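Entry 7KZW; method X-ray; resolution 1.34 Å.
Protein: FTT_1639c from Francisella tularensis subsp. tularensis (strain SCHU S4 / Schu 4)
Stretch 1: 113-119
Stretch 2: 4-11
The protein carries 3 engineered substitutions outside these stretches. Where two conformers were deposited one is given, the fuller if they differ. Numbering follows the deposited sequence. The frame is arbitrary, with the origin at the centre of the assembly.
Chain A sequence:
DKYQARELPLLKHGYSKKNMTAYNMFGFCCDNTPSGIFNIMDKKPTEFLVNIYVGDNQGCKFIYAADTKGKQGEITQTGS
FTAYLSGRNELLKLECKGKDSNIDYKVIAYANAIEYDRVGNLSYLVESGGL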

ATOM      1  N   ALA A 113       0.330 -18.548  -1.334  1.00 29.56           N
ATOM      2  CA  ALA A 113      -0.577 -19.250  -0.437  1.00 37.08           C
ATOM      3  C   ALA A 113      -0.950 -18.483   0.843  1.00 39.57           C
ATOM      4  O   ALA A 113      -1.399 -19.093   1.817  1.00 40.36           O
ATOM      5  CB  ALA A 113      -0.089 -20.670  -0.119  1.00 40.64           C
ATOM      6  N   ILE A 114      -0.819 -17.163   0.908  1.00 33.23           N
ATOM      7  CA  ILE A 114      -1.180 -16.459   2.135  1.00 23.18           C
ATOM      8  C   ILE A 114      -1.976 -15.211   1.761  1.00 21.49           C
ATOM      9  O   ILE A 114      -1.628 -14.484   0.822  1.00 18.44           O
ATOM     10  CB  ILE A 114       0.046 -16.067   2.973  1.00 27.37           C
ATOM     11  CG1 ILE A 114       1.025 -17.239   3.269  1.00 35.19           C
ATOM     12  CG2 ILE A 114      -0.401 -15.424   4.252  1.00 34.41           C
ATOM     13  CD1 ILE A 114       0.460 -18.429   4.003  1.00 39.23           C
ATOM     14  N   GLU A 115      -2.981 -14.877   2.560  1.00 18.44           N
ATOM     15  CA  GLU A 115      -3.790 -13.695   2.383  1.00 17.63           C
ATOM     16  C   GLU A 115      -3.356 -12.644   3.399  1.00 16.53           C
ATOM     17  O   GLU A 115      -3.190 -12.964   4.593  1.00 18.08           O
ATOM     18  CB  GLU A 115      -5.275 -14.029   2.579  1.00 21.41           C
ATOM     19  CG  GLU A 115      -6.151 -12.835   2.644  1.00 24.80           C
ATOM     20  CD  GLU A 115      -7.639 -13.137   2.832  1.00 30.25           C
ATOM     21  OE1 GLU A 115      -8.048 -14.296   2.668  1.00 34.32           O
ATOM     22  OE2 GLU A 115      -8.375 -12.188   3.164  1.00 27.89           O
ATOM     23  N   TYR A 116      -3.147 -11.420   2.926  1.00 15.65           N
ATOM     24  CA  TYR A 116      -2.830 -10.260   3.762  1.00 14.97           C
ATOM     25  C   TYR A 116      -3.931  -9.238   3.563  1.00 15.77           C
ATOM     26  O   TYR A 116      -4.216  -8.837   2.418  1.00 17.27           O
ATOM     27  CB  TYR A 116      -1.433  -9.673   3.391  1.00 14.96           C
ATOM     28  CG  TYR A 116      -0.373 -10.742   3.459  1.00 17.76           C
ATOM     29  CD1 TYR A 116      -0.119 -11.594   2.378  1.00 19.35           C
ATOM     30  CD2 TYR A 116       0.287 -11.030   4.684  1.00 23.71           C
ATOM     31  CE1 TYR A 116       0.800 -12.663   2.476  1.00 21.13           C
ATOM     32  CE2 TYR A 116       1.214 -12.088   4.778  1.00 25.74           C
ATOM     33  CZ  TYR A 116       1.446 -12.897   3.693  1.00 21.28           C
ATOM     34  OH  TYR A 116       2.340 -13.959   3.793  1.00 27.67           O
ATOM     35  N   ASP A 117      -4.542  -8.767   4.645  1.00 16.26           N
ATOM     36  CA  ASP A 117      -5.674  -7.855   4.568  1.00 16.50           C
ATOM     37  C   ASP A 117      -5.340  -6.531   5.228  1.00 18.05           C
ATOM     38  O   ASP A 117      -4.600  -6.483   6.226  1.00 19.73           O
ATOM     39  CB  ASP A 117      -6.788  -8.385   5.441  1.00 24.85           C
ATOM     40  CG  ASP A 117      -7.464  -9.574   4.872  1.00 35.00           C
ATOM     41  OD1 ASP A 117      -7.272  -9.909   3.694  1.00 31.36           O
ATOM     42  OD2 ASP A 117      -8.202 -10.221   5.644  1.00 44.72           O
ATOM     43  N   ARG A 118      -5.987  -5.466   4.760  1.00 14.86           N
ATOM     44  CA  ARG A 118      -5.939  -4.201   5.519  1.00 16.58           C
ATOM     45  C   ARG A 118      -7.249  -3.490   5.254  1.00 19.79           C
ATOM     46  O   ARG A 118      -7.597  -3.253   4.094  1.00 17.10           O
ATOM     47  CB  ARG A 118      -4.768  -3.340   5.071  1.00 17.14           C
ATOM     48  CG  ARG A 118      -4.501  -2.087   6.015  1.00 19.74           C
ATOM     49  CD  ARG A 118      -3.293  -2.338   6.901  1.00 17.72           C
ATOM     50  NE  ARG A 118      -3.344  -1.409   8.003  1.00 22.02           N
ATOM     51  CZ  ARG A 118      -2.523  -1.450   9.020  1.00 21.45           C
ATOM     52  NH1 ARG A 118      -1.537  -2.338   9.074  1.00 17.53           N
ATOM     53  NH2 ARG A 118      -2.681  -0.550  10.000  1.00 24.66           N
ATOM     54  N   VAL A 119      -7.963  -3.084   6.308  1.00 16.71           N
ATOM     55  CA  VAL A 119      -9.113  -2.198   6.198  0.53 16.35           C
ATOM     56  C   VAL A 119      -8.731  -0.884   6.895  1.00 17.51           C
ATOM     57  O   VAL A 119      -8.154  -0.921   7.986  1.00 18.66           O
ATOM     58  CB  VAL A 119     -10.345  -2.825   6.851  0.53 19.09           C
ATOM     59  CG1 VAL A 119     -11.516  -1.893   6.759  0.53 18.88           C
ATOM     60  CG2 VAL A 119     -10.654  -4.178   6.192  0.53 22.55           C
TER
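Stretch 2 4-11: QARELPLL

Stretch 2 runs extended alongside the strand 114-119 as a short parallel partner, with strand at R6-E7 and again from L10. End to end, the touching parts lie 51° apart, and the close pairing covers three residues: A5 lies beside E115, R6 beside Y116 and E7 beside D117, each with CA atoms 4.9 Å apart. The ladder follows the parallel rule, one chain's residue reaching both neighbours of its partner: R6 N donates to E115 O (3.0 Å), D117 N to R6 O (2.8 Å), and L8 N to D117 O (2.9 Å). Between these rungs, Y116 CA approaches R6 O at 3.2 Å in a CA-H...O contact.

Where the backbone ladder stops, a side chain extends it. R118 leaves its CA sideways, yet its NH1 donates to L8 O at 2.9 Å. Its guanidinium has E7 OE2 over one face and L10 CB over the opposite one; the salt bridge from NH1 to E7 OE2, 3.4 Å, is charge alone, since no N-H points at that oxygen. One water accepts from both L10 N and R118 NH1.

Y116 and R6 share a sheet face, Y116 CE2 lying 3.6 Å from R6 CD, with the tyrosine OH over the R6 guanidinium. Buried L8 points toward the strand, its CB 4.1 Å from Y116 CB. Small A5 fits its CB 3.2 Å from D117 OD2.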

ATOM      1  N   GLN A   4      -6.059 -18.246   8.884  1.00 55.74           N
ATOM      2  CA  GLN A   4      -6.693 -17.445   7.880  1.00 53.02           C
ATOM      3  C   GLN A   4      -5.765 -16.259   7.520  1.00 47.23           C
ATOM      4  O   GLN A   4      -4.588 -16.455   7.452  1.00 55.63           O
ATOM      5  CB  GLN A   4      -8.081 -17.006   8.382  1.00 52.48           C
ATOM      6  CG  GLN A   4      -8.153 -16.727   9.879  1.00 57.86           C
ATOM      7  CD  GLN A   4      -9.468 -16.069  10.207  1.00 61.46           C
ATOM      8  OE1 GLN A   4     -10.321 -15.996   9.356  1.00 63.89           O
ATOM      9  NE2 GLN A   4      -9.580 -15.488  11.374  1.00 58.23           N
ATOM     10  N   ALA A   5      -6.317 -15.064   7.372  1.00 41.95           N
ATOM     11  CA  ALA A   5      -5.609 -13.870   6.918  1.00 35.36           C
ATOM     12  C   ALA A   5      -4.728 -13.263   8.007  1.00 32.93           C
ATOM     13  O   ALA A   5      -5.053 -13.302   9.192  1.00 39.72           O
ATOM     14  CB  ALA A   5      -6.600 -12.822   6.413  1.00 34.10           C
ATOM     15  N   ARG A   6      -3.603 -12.695   7.579  1.00 24.10           N
ATOM     16  CA  ARG A   6      -2.740 -11.824   8.364  1.00 22.87           C
ATOM     17  C   ARG A   6      -3.006 -10.382   7.986  1.00 19.87           C
ATOM     18  O   ARG A   6      -3.500 -10.093   6.892  1.00 21.48           O
ATOM     19  CB  ARG A   6      -1.288 -12.119   7.994  1.00 27.27           C
ATOM     20  CG  ARG A   6      -0.946 -13.602   7.881  1.00 33.43           C
ATOM     21  CD  ARG A   6       0.584 -13.691   7.945  1.00 43.63           C
ATOM     22  NE  ARG A   6       1.141 -15.025   7.774  1.00 44.56           N
ATOM     23  CZ  ARG A   6       2.436 -15.288   7.952  1.00 43.66           C
ATOM     24  NH1 ARG A   6       3.263 -14.306   8.300  1.00 35.55           N
ATOM     25  NH2 ARG A   6       2.902 -16.527   7.800  1.00 43.47           N
ATOM     26  N   GLU A   7      -2.637  -9.433   8.854  1.00 18.64           N
ATOM     27  CA  GLU A   7      -2.745  -8.025   8.490  1.00 17.94           C
ATOM     28  C   GLU A   7      -1.536  -7.587   7.663  1.00 19.32           C
ATOM     29  O   GLU A   7      -0.397  -7.941   7.991  1.00 22.15           O
ATOM     30  CB  GLU A   7      -2.820  -7.134   9.741  1.00 21.33           C
ATOM     31  CG  GLU A   7      -3.035  -5.659   9.372  1.00 19.91           C
ATOM     32  CD  GLU A   7      -3.361  -4.722  10.528  1.00 32.79           C
ATOM     33  OE1 GLU A   7      -2.691  -4.821  11.580  1.00 28.94           O
ATOM     34  OE2 GLU A   7      -4.278  -3.879  10.355  1.00 31.27           O
ATOM     35  N   LEU A   8      -1.787  -6.875   6.559  1.00 16.53           N
ATOM     36  CA  LEU A   8      -0.722  -6.264   5.804  1.00 19.04           C
ATOM     37  C   LEU A   8      -0.105  -5.156   6.648  1.00 16.28           C
ATOM     38  O   LEU A   8      -0.825  -4.228   7.061  1.00 16.46           O
ATOM     39  CB  LEU A   8      -1.334  -5.713   4.505  1.00 18.48           C
ATOM     40  CG  LEU A   8      -0.368  -5.024   3.552  1.00 19.11           C
ATOM     41  CD1 LEU A   8       0.647  -6.006   3.030  1.00 20.89           C
ATOM     42  CD2 LEU A   8      -1.136  -4.360   2.387  1.00 20.91           C
ATOM     43  N   PRO A   9       1.187  -5.236   6.998  1.00 14.53           N
ATOM     44  CA  PRO A   9       1.729  -4.285   7.987  1.00 15.92           C
ATOM     45  C   PRO A   9       1.907  -2.864   7.450  1.00 15.47           C
ATOM     46  O   PRO A   9       2.134  -2.649   6.264  1.00 14.21           O
ATOM     47  CB  PRO A   9       3.086  -4.900   8.361  1.00 19.21           C
ATOM     48  CG  PRO A   9       2.966  -6.361   7.936  1.00 20.76           C
ATOM     49  CD  PRO A   9       2.115  -6.369   6.741  1.00 15.27           C
ATOM     50  N   LEU A  10       1.770  -1.891   8.358  1.00 15.67           N
ATOM     51  CA  LEU A  10       2.071  -0.496   8.102  1.00 15.21           C
ATOM     52  C   LEU A  10       3.553  -0.290   8.425  1.00 15.24           C
ATOM     53  O   LEU A  10       3.978  -0.502   9.580  1.00 19.39           O
ATOM     54  CB  LEU A  10       1.161   0.380   8.979  1.00 15.12           C
ATOM     55  CG  LEU A  10       1.442   1.859   8.829  1.00 14.38           C
ATOM     56  CD1 LEU A  10       1.068   2.399   7.491  1.00 18.63           C
ATOM     57  CD2 LEU A  10       0.632   2.608   9.887  1.00 22.11           C
ATOM     58  N   LEU A  11       4.349   0.064   7.433  1.00 15.71           N
ATOM     59  CA  LEU A  11       5.787   0.269   7.642  1.00 16.25           C
ATOM     60  C   LEU A  11       6.128   1.660   8.110  1.00 18.69           C
ATOM     61  O   LEU A  11       7.023   1.823   8.966  1.00 20.13           O
ATOM     62  CB  LEU A  11       6.550   0.093   6.343  1.00 18.19           C
ATOM     63  CG  LEU A  11       6.795  -1.310   5.875  1.00 21.56           C
ATOM     64  CD1 LEU A  11       7.369  -1.343   4.453  1.00 21.41           C
ATOM     65  CD2 LEU A  11       7.805  -1.896   6.865  1.00 27.77           C
TER
HETATM   66  O   HOH W   1      -6.601  -3.905   8.866  1.00 27.00           O
HETATM   67  O   HOH W   2       0.799  -2.726  10.987  1.00 22.10           O